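Local coordinates for protein triphenylmethane reductase (PDB 2JL1) that binds NADP(H) and reduces triphenylmethane dyes, an activity of interest for bioremediation, at residues Y126-T131 and Y135-N140; E150-S155 and Q211-V216; F234-G239 and P243-T248. All coordinates share one frame; numbering follows the deposited sequence.

Contact 1. Residues Y126-T131 and Y135-N140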
loop_
_atom_site.group_PDB
_atom_site.type_symbol
_atom_site.label_atom_id
_atom_site.label_comp_id
_atom_site.label_asym_id
_atom_site.label_seq_id
_atom_site.Cartn_x
_atom_site.Cartn_y
_atom_site.Cartn_z
ATOM N N TYR A 126 3.708 -0.352 -3.041
ATOM C CA TYR A 126 2.594 -0.688 -3.931
ATOM C C TYR A 126 2.064 0.492 -4.718
ATOM O O TYR A 126 1.714 0.332 -5.896
ATOM C CB TYR A 126 1.464 -1.403 -3.183
ATOM C CG TYR A 126 1.768 -2.837 -2.941
ATOM C CD1 TYR A 126 1.844 -3.743 -4.018
ATOM C CD2 TYR A 126 1.999 -3.316 -1.660
ATOM C CE1 TYR A 126 2.137 -5.082 -3.807
ATOM C CE2 TYR A 126 2.279 -4.664 -1.443
ATOM C CZ TYR A 126 2.352 -5.531 -2.527
ATOM O OH TYR A 126 2.630 -6.856 -2.329
ATOM N N ALA A 127 2.010 1.674 -4.099
ATOM C CA ALA A 127 1.663 2.897 -4.822
ATOM C C ALA A 127 2.622 3.177 -5.988
ATOM O O ALA A 127 2.195 3.468 -7.101
ATOM C CB ALA A 127 1.598 4.112 -3.872
ATOM N N ILE A 128 3.924 3.084 -5.726
ATOM C CA ILE A 128 4.933 3.295 -6.776
ATOM C C ILE A 128 4.800 2.263 -7.905
ATOM O O ILE A 128 4.978 2.598 -9.092
ATOM C CB ILE A 128 6.371 3.289 -6.186
ATOM C CG1 ILE A 128 6.573 4.554 -5.353
ATOM C CG2 ILE A 128 7.429 3.138 -7.321
ATOM C CD1 ILE A 128 7.779 4.512 -4.322
ATOM N N ARG A 129 4.488 1.019 -7.541
ATOM C CA ARG A 129 4.249 -0.017 -8.556
ATOM C C ARG A 129 3.111 0.340 -9.535
ATOM O O ARG A 129 3.236 0.064 -10.728
ATOM C CB ARG A 129 4.057 -1.403 -7.936
ATOM C CG ARG A 129 5.313 -1.956 -7.251
ATOM C CD ARG A 129 5.030 -3.304 -6.591
ATOM N NE ARG A 129 6.189 -3.858 -5.885
ATOM C CZ ARG A 129 7.147 -4.594 -6.449
ATOM N NH1 ARG A 129 7.119 -4.854 -7.756
ATOM N NH2 ARG A 129 8.138 -5.075 -5.704
ATOM N N THR A 130 2.041 0.984 -9.053
ATOM C CA THR A 130 0.918 1.414 -9.929
ATOM C C THR A 130 1.296 2.424 -11.006
ATOM O O THR A 130 0.556 2.607 -11.988
ATOM C CB THR A 130 -0.281 1.993 -9.130
ATOM O OG1 THR A 130 0.005 3.349 -8.710
ATOM C CG2 THR A 130 -0.597 1.120 -7.954
ATOM N N THR A 131 2.419 3.106 -10.822
ATOM C CA THR A 131 2.826 4.110 -11.788
ATOM C C THR A 131 3.517 3.539 -13.024
ATOM O O THR A 131 3.639 4.241 -14.023
ATOM C CB THR A 131 3.771 5.134 -11.191
ATOM O OG1 THR A 131 5.031 4.503 -10.934
ATOM C CG2 THR A 131 3.199 5.738 -9.916
ATOM N N TYR A 135 11.573 1.422 -10.811
ATOM C CA TYR A 135 11.754 1.750 -9.380
ATOM C C TYR A 135 13.003 1.096 -8.820
ATOM O O TYR A 135 13.523 0.116 -9.374
ATOM C CB TYR A 135 10.539 1.297 -8.533
ATOM C CG TYR A 135 10.382 -0.217 -8.514
ATOM C CD1 TYR A 135 11.083 -1.005 -7.587
ATOM C CD2 TYR A 135 9.576 -0.864 -9.458
ATOM C CE1 TYR A 135 10.964 -2.396 -7.584
ATOM C CE2 TYR A 135 9.446 -2.256 -9.464
ATOM C CZ TYR A 135 10.149 -3.009 -8.541
ATOM O OH TYR A 135 10.037 -4.371 -8.560
ATOM N N THR A 136 13.484 1.643 -7.710
ATOM C CA THR A 136 14.432 0.953 -6.852
ATOM C C THR A 136 13.948 1.150 -5.425
ATOM O O THR A 136 13.820 2.276 -4.964
ATOM C CB THR A 136 15.865 1.507 -6.936
ATOM O OG1 THR A 136 16.321 1.517 -8.305
ATOM C CG2 THR A 136 16.806 0.606 -6.109
ATOM N N PHE A 137 13.697 0.052 -4.728
ATOM C CA PHE A 137 13.268 0.141 -3.343
ATOM C C PHE A 137 14.500 -0.081 -2.475
ATOM O O PHE A 137 15.090 -1.166 -2.446
ATOM C CB PHE A 137 12.153 -0.868 -3.060
ATOM C CG PHE A 137 10.888 -0.591 -3.819
ATOM C CD1 PHE A 137 10.060 -1.636 -4.215
ATOM C CD2 PHE A 137 10.527 0.712 -4.151
ATOM C CE1 PHE A 137 8.873 -1.388 -4.892
ATOM C CE2 PHE A 137 9.345 0.953 -4.875
ATOM C CZ PHE A 137 8.531 -0.105 -5.241
ATOM N N LEU A 138 14.933 1.005 -1.863
ATOM C CA LEU A 138 16.090 1.052 -1.013
ATOM C C LEU A 138 15.548 0.806 0.383
ATOM O O LEU A 138 15.129 1.739 1.089
ATOM C CB LEU A 138 16.738 2.455 -1.109
ATOM C CG LEU A 138 17.282 2.872 -2.486
ATOM C CD1 LEU A 138 17.546 4.404 -2.570
ATOM C CD2 LEU A 138 18.535 2.081 -2.851
ATOM N N ARG A 139 15.478 -0.460 0.773
ATOM C CA ARG A 139 14.806 -0.800 2.027
ATOM C C ARG A 139 15.793 -0.676 3.178
ATOM O O ARG A 139 16.575 -1.586 3.433
ATOM C CB ARG A 139 14.230 -2.215 1.955
ATOM C CG ARG A 139 13.053 -2.368 1.007
ATOM C CD ARG A 139 12.473 -3.749 1.171
ATOM N NE ARG A 139 11.083 -3.821 0.724
ATOM C CZ ARG A 139 10.281 -4.849 1.016
ATOM N NH1 ARG A 139 10.748 -5.877 1.729
ATOM N NH2 ARG A 139 9.016 -4.862 0.610
ATOM N N ASN A 140 15.778 0.472 3.850
ATOM C CA ASN A 140 16.818 0.790 4.826
ATOM C C ASN A 140 16.596 0.075 6.152
ATOM O O ASN A 140 15.466 -0.102 6.574
ATOM C CB ASN A 140 16.905 2.302 5.058
ATOM C CG ASN A 140 17.493 3.046 3.869
ATOM O OD1 ASN A 140 18.090 2.445 2.964
ATOM N ND2 ASN A 140 17.292 4.353 3.845
#
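Ile128 and Tyr135 are the closest backbone pair, their CA atoms 7.5 Å apart. They lie where helix 126-130 runs back against strand 135-140. The two segment axes are nearly antiparallel, at 171°, and come within 9.9 Å. Ile128 supplies the apolar side of the contact. Its CG2 is 3.8 Å from Tyr135 CB and also meets the rim of the Phe137 ring at CE2. CD1 of Ile128 reaches the same CE2. At another point of that rim, Arg129 NE lies in the ring plane, 3.8 Å from Phe137 CE1. The extended Arg129 chain brings its guanidinium here, so that one face of it looks onto Phe137 CE1 and Tyr135 CZ. Arg129 NH1 comes to 3.1 Å from Tyr135 OH. The guanidinium is turned 62° from the tyrosine ring. Tyr135 CG sits between its backbone N and carbonyl carbon (chi1 65°). This folds the tyrosine over the Phe137 ring, with Tyr135 CD1 above its centre, 3.4 Å from the plane. Arg129 also packs on His119 of the second subunit. This helix-on-strand packing belongs to the beta-alpha-beta unit 101-107, 117-130, 135-140 of the Rossmann-type parallel sheet.

Contact 2. Residues E150-S155 and Q211-V216; sequences EGLRAS and QILSEV
Leu152 and Leu213 meet through their methyl groups. CD1 of Leu152 is 4.0 Å from CD2 of Leu213. The same Leu213 CD2 also faces Leu152 CB and CD2, so one methyl meets CB and both methyls of Leu152. The two side chains cross at a slant. Ser155, one turn further on, adds its CB, 4.0 Å from Leu213 CD2. No hydrogen bond crosses the contact. Leu213 reaches both residues because its CG is anti to the backbone N (chi1 -163°), which sends CD2 out toward Leu152 and Ser155.

The hydroxyl of Ser155 is not spent on the leucine. Its OG is hydrogen-bonded to Ala160 O, which ties the residue to the start of strand 160-163. The backbone bond from Ser155 N to Leu152 O, 2.8 Å long, is weak. Gln211 and Glu215 take no part here; they pair with each other on the far side of helix 206-217, where Glu215 OE1 also forms a salt bridge with Lys278.

Ile161 of strand 160-163 touches both Ser155 and Leu213, and so backs the two sides of the contact at once. Leu285 of helix 277-285 packs on Leu213 and on Arg153. The contact thus lies between helices 153-158 and 206-217, with a strand and the C-terminal helix beside it.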
loop_
_atom_site.group_PDB
_atom_site.type_symbol
_atom_site.label_atom_id
_atom_site.label_comp_id
_atom_site.label_asym_id
_atom_site.label_seq_id
_atom_site.Cartn_x
_atom_site.Cartn_y
_atom_site.Cartn_z
ATOM N N GLU A 150 26.116 11.214 20.313
ATOM C CA GLU A 150 26.771 11.963 21.405
ATOM C C GLU A 150 26.108 11.715 22.758
ATOM O O GLU A 150 26.741 11.858 23.804
ATOM C CB GLU A 150 26.805 13.465 21.079
ATOM C CG GLU A 150 25.403 14.117 20.987
ATOM C CD GLU A 150 25.418 15.545 20.439
ATOM O OE1 GLU A 150 26.469 16.221 20.553
ATOM O OE2 GLU A 150 24.370 15.994 19.899
ATOM N N GLY A 151 24.826 11.363 22.712
ATOM C CA GLY A 151 24.037 10.970 23.873
ATOM C C GLY A 151 24.606 9.824 24.692
ATOM O O GLY A 151 24.269 9.691 25.879
ATOM N N LEU A 152 25.454 8.994 24.078
ATOM C CA LEU A 152 26.152 7.916 24.791
ATOM C C LEU A 152 27.061 8.426 25.917
ATOM O O LEU A 152 27.401 7.666 26.813
ATOM C CB LEU A 152 26.953 7.022 23.836
ATOM C CG LEU A 152 26.157 5.975 23.015
ATOM C CD1 LEU A 152 27.127 5.061 22.377
ATOM C CD2 LEU A 152 25.189 5.169 23.900
ATOM N N ARG A 153 27.438 9.703 25.873
ATOM C CA ARG A 153 28.194 10.347 26.966
ATOM C C ARG A 153 27.465 10.200 28.285
ATOM O O ARG A 153 28.092 10.039 29.329
ATOM C CB ARG A 153 28.440 11.832 26.676
ATOM C CG ARG A 153 29.489 12.054 25.615
ATOM C CD ARG A 153 29.504 13.492 25.111
ATOM N NE ARG A 153 30.739 13.759 24.371
ATOM C CZ ARG A 153 30.872 13.709 23.040
ATOM N NH1 ARG A 153 29.844 13.413 22.244
ATOM N NH2 ARG A 153 32.055 13.975 22.503
ATOM N N ALA A 154 26.139 10.265 28.226
ATOM C CA ALA A 154 25.299 10.041 29.393
ATOM C C ALA A 154 25.533 8.645 29.959
ATOM O O ALA A 154 25.525 8.453 31.176
ATOM C CB ALA A 154 23.820 10.228 29.029
ATOM N N SER A 155 25.726 7.666 29.070
ATOM C CA SER A 155 25.993 6.289 29.499
ATOM C C SER A 155 27.406 6.119 30.051
ATOM O O SER A 155 27.610 5.382 31.016
ATOM C CB SER A 155 25.707 5.292 28.364
ATOM O OG SER A 155 24.298 5.166 28.176
ATOM N N GLN A 211 30.198 -2.999 25.783
ATOM C CA GLN A 211 31.589 -3.483 25.850
ATOM C C GLN A 211 32.448 -2.614 24.970
ATOM O O GLN A 211 33.522 -2.209 25.383
ATOM C CB GLN A 211 31.716 -4.982 25.456
ATOM C CG GLN A 211 33.175 -5.484 25.243
ATOM C CD GLN A 211 34.004 -5.587 26.525
ATOM O OE1 GLN A 211 33.468 -5.804 27.619
ATOM N NE2 GLN A 211 35.330 -5.430 26.393
ATOM N N ILE A 212 31.962 -2.291 23.776
ATOM C CA ILE A 212 32.652 -1.356 22.894
ATOM C C ILE A 212 32.774 0.042 23.509
ATOM O O ILE A 212 33.848 0.639 23.450
ATOM C CB ILE A 212 31.977 -1.284 21.489
ATOM C CG1 ILE A 212 32.221 -2.584 20.701
ATOM C CG2 ILE A 212 32.489 -0.112 20.701
ATOM C CD1 ILE A 212 31.251 -2.762 19.527
ATOM N N LEU A 213 31.691 0.572 24.086
ATOM C CA LEU A 213 31.751 1.875 24.783
ATOM C C LEU A 213 32.763 1.863 25.945
ATOM O O LEU A 213 33.493 2.853 26.168
ATOM C CB LEU A 213 30.368 2.254 25.306
ATOM C CG LEU A 213 29.971 3.671 25.743
ATOM C CD1 LEU A 213 30.491 4.751 24.798
ATOM C CD2 LEU A 213 28.437 3.724 25.869
ATOM N N SER A 214 32.769 0.773 26.710
ATOM C CA SER A 214 33.781 0.537 27.745
ATOM C C SER A 214 35.218 0.586 27.201
ATOM O O SER A 214 36.079 1.270 27.766
ATOM C CB SER A 214 33.531 -0.825 28.402
ATOM O OG SER A 214 32.287 -0.827 29.079
ATOM N N GLU A 215 35.462 -0.121 26.092
ATOM C CA GLU A 215 36.781 -0.159 25.444
ATOM C C GLU A 215 37.244 1.209 24.973
ATOM O O GLU A 215 38.354 1.603 25.280
ATOM C CB GLU A 215 36.810 -1.143 24.264
ATOM C CG GLU A 215 36.935 -2.595 24.688
ATOM C CD GLU A 215 36.391 -3.581 23.662
ATOM O OE1 GLU A 215 36.151 -3.192 22.491
ATOM O OE2 GLU A 215 36.207 -4.766 24.028
ATOM N N VAL A 216 36.377 1.920 24.250
ATOM C CA VAL A 216 36.675 3.240 23.679
ATOM C C VAL A 216 36.897 4.308 24.759
ATOM O O VAL A 216 37.811 5.139 24.654
ATOM C CB VAL A 216 35.547 3.694 22.709
ATOM C CG1 VAL A 216 35.725 5.134 22.266
ATOM C CG2 VAL A 216 35.521 2.810 21.463
#

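Contact 3. Residues F234-G239 and P243-T248. Unlike the reference sequence in segment 243-248: Thr245 (reference Ala).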
loop_
_atom_site.group_PDB
_atom_site.type_symbol
_atom_site.label_atom_id
_atom_site.label_comp_id
_atom_site.label_asym_id
_atom_site.label_seq_id
_atom_site.Cartn_x
_atom_site.Cartn_y
_atom_site.Cartn_z
ATOM N N PHE A 234 12.319 5.485 32.898
ATOM C CA PHE A 234 13.729 5.857 32.991
ATOM C C PHE A 234 14.015 7.048 32.067
ATOM O O PHE A 234 14.698 7.998 32.455
ATOM C CB PHE A 234 14.643 4.657 32.651
ATOM C CG PHE A 234 16.072 5.045 32.362
ATOM C CD1 PHE A 234 16.962 5.301 33.407
ATOM C CD2 PHE A 234 16.516 5.184 31.047
ATOM C CE1 PHE A 234 18.275 5.675 33.144
ATOM C CE2 PHE A 234 17.833 5.555 30.772
ATOM C CZ PHE A 234 18.716 5.802 31.823
ATOM N N LEU A 235 13.460 7.000 30.863
ATOM C CA LEU A 235 13.714 8.005 29.851
ATOM C C LEU A 235 13.030 9.330 30.188
ATOM O O LEU A 235 13.646 10.393 30.042
ATOM C CB LEU A 235 13.276 7.508 28.474
ATOM C CG LEU A 235 14.031 6.327 27.827
ATOM C CD1 LEU A 235 13.376 5.935 26.507
ATOM C CD2 LEU A 235 15.531 6.635 27.630
ATOM N N VAL A 236 11.774 9.271 30.634
ATOM C CA VAL A 236 11.052 10.486 31.047
ATOM C C VAL A 236 11.806 11.149 32.189
ATOM O O VAL A 236 12.062 12.355 32.148
ATOM C CB VAL A 236 9.559 10.239 31.383
ATOM C CG1 VAL A 236 8.853 11.547 31.778
ATOM C CG2 VAL A 236 8.837 9.646 30.192
ATOM N N ASN A 237 12.213 10.360 33.178
ATOM C CA ASN A 237 13.044 10.872 34.262
ATOM C C ASN A 237 14.369 11.498 33.814
ATOM O O ASN A 237 14.976 12.276 34.559
ATOM C CB ASN A 237 13.296 9.789 35.304
ATOM C CG ASN A 237 12.200 9.719 36.341
ATOM O OD1 ASN A 237 12.367 9.072 37.375
ATOM N ND2 ASN A 237 11.070 10.399 36.086
ATOM N N ALA A 238 14.813 11.168 32.604
ATOM C CA ALA A 238 16.069 11.694 32.087
ATOM C C ALA A 238 15.795 12.816 31.077
ATOM O O ALA A 238 16.695 13.270 30.371
ATOM C CB ALA A 238 16.928 10.572 31.486
ATOM N N GLY A 239 14.546 13.274 31.034
ATOM C CA GLY A 239 14.184 14.455 30.266
ATOM C C GLY A 239 13.824 14.158 28.832
ATOM O O GLY A 239 13.904 15.038 27.975
ATOM N N PRO A 243 6.006 11.165 24.569
ATOM C CA PRO A 243 5.850 10.563 23.241
ATOM C C PRO A 243 7.120 9.907 22.693
ATOM O O PRO A 243 7.048 8.783 22.205
ATOM C CB PRO A 243 5.451 11.753 22.355
ATOM C CG PRO A 243 4.913 12.760 23.296
ATOM C CD PRO A 243 5.717 12.611 24.539
ATOM N N PHE A 244 8.261 10.592 22.749
ATOM C CA PHE A 244 9.508 10.025 22.215
ATOM C C PHE A 244 10.020 8.870 23.091
ATOM O O PHE A 244 10.589 7.907 22.593
ATOM C CB PHE A 244 10.591 11.098 22.022
ATOM C CG PHE A 244 11.782 10.627 21.211
ATOM C CD1 PHE A 244 11.671 10.414 19.830
ATOM C CD2 PHE A 244 13.015 10.393 21.826
ATOM C CE1 PHE A 244 12.765 9.970 19.078
ATOM C CE2 PHE A 244 14.114 9.955 21.083
ATOM C CZ PHE A 244 13.984 9.742 19.699
ATOM N N THR A 245 9.784 8.963 24.391
ATOM C CA THR A 245 10.199 7.913 25.311
ATOM C C THR A 245 9.437 6.602 25.047
ATOM O O THR A 245 9.989 5.499 25.156
ATOM C CB THR A 245 10.061 8.378 26.762
ATOM O OG1 THR A 245 10.905 7.582 27.589
ATOM C CG2 THR A 245 8.645 8.252 27.249
ATOM N N GLU A 246 8.168 6.761 24.680
ATOM C CA GLU A 246 7.297 5.675 24.276
ATOM C C GLU A 246 7.768 5.061 22.965
ATOM O O GLU A 246 7.780 3.839 22.843
ATOM C CB GLU A 246 5.854 6.185 24.147
ATOM C CG GLU A 246 4.956 5.381 23.231
ATOM C CD GLU A 246 4.632 4.007 23.766
ATOM O OE1 GLU A 246 4.404 3.889 24.994
ATOM O OE2 GLU A 246 4.589 3.049 22.946
ATOM N N ILE A 247 8.149 5.902 21.998
ATOM C CA ILE A 247 8.643 5.429 20.700
ATOM C C ILE A 247 9.945 4.622 20.869
ATOM O O ILE A 247 10.128 3.561 20.272
ATOM C CB ILE A 247 8.937 6.609 19.717
ATOM C CG1 ILE A 247 7.733 7.556 19.568
ATOM C CG2 ILE A 247 9.424 6.072 18.349
ATOM C CD1 ILE A 247 6.520 6.990 18.826
ATOM N N THR A 248 10.837 5.148 21.691
ATOM C CA THR A 248 12.124 4.523 21.946
ATOM C C THR A 248 11.938 3.152 22.625
ATOM O O THR A 248 12.522 2.152 22.193
ATOM C CB THR A 248 12.977 5.457 22.804
ATOM O OG1 THR A 248 13.185 6.679 22.072
ATOM C CG2 THR A 248 14.320 4.827 23.154
#
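Leu235 carries its CG anti to the carbonyl carbon (chi1 -67°), and its CD1 extends to Thr248. Thr248 holds its CG2 anti to the backbone N, with chi1 at -61° for OG1, which presents this methyl to the leucine. Leu235 CD1 and Thr248 CG2 are 3.7 Å apart. Thr245, which differs from the reference sequence at this position, lies alongside Leu235, where the chains slide past each other in opposite directions. Its CB is 3.7 Å from Leu235 CB. The modelled approach of Thr245 OG1 to Leu235 CB is too short to be trusted, so the exact pose of that hydroxyl is doubtful. As built, OG1 is hydrogen-bonded to Lys232 O, in the helix that carries Leu235.

Val236 comes in from the next position. Its side chain crosses that of Thr245 at about a right angle. As modelled, Val236 CG2 and Thr245 CG2 are 3.3 Å apart. This is tighter than usual and shares the doubt about the pose of Thr245.

The contact closes a short turn between helix 228-237 and helix 242-256. The first helix ends in a Schellman motif. Val240 N bonds to Leu235 O, and Gly239 N bonds to Val236 O at 2.9 Å. Gly239 is the C-prime residue, with a positive phi of 88°. Val240 follows the motif and touches both Leu235 and Thr245.

Within the second helix, Thr248 OG1 donates to Phe244 O at 2.9 Å. Thr248 N bonds to the same oxygen from the opposite face of its carbonyl plane, so two donors grip it. OG1 also sits 3.5 Å above the plane of the Phe244 ring, offset toward the rim. Glu246 OE1 forms a salt bridge with Lys232 NZ, back to the first helix.

In the fold
From the N terminus, contact 1 comes first. It closes the tight loop between helix 117-130 and strand 135-140, packing that helix on a strand of the large parallel sheet. Contact 2 opens later and spans 55 residues, which include helix 175-186 and strand 194-198. It brings the region after the sixth sheet strand against helix 206-217. Contact 3 then closes another short turn, between helices 228-237 and 242-256. The three follow one another in series; none nests or crosses. Contact 1 lies on the opposite side of the chain's centre from the other two, its centre about 37 Å from that of contact 2. The centres of contacts 2 and 3 are about 19 Å apart.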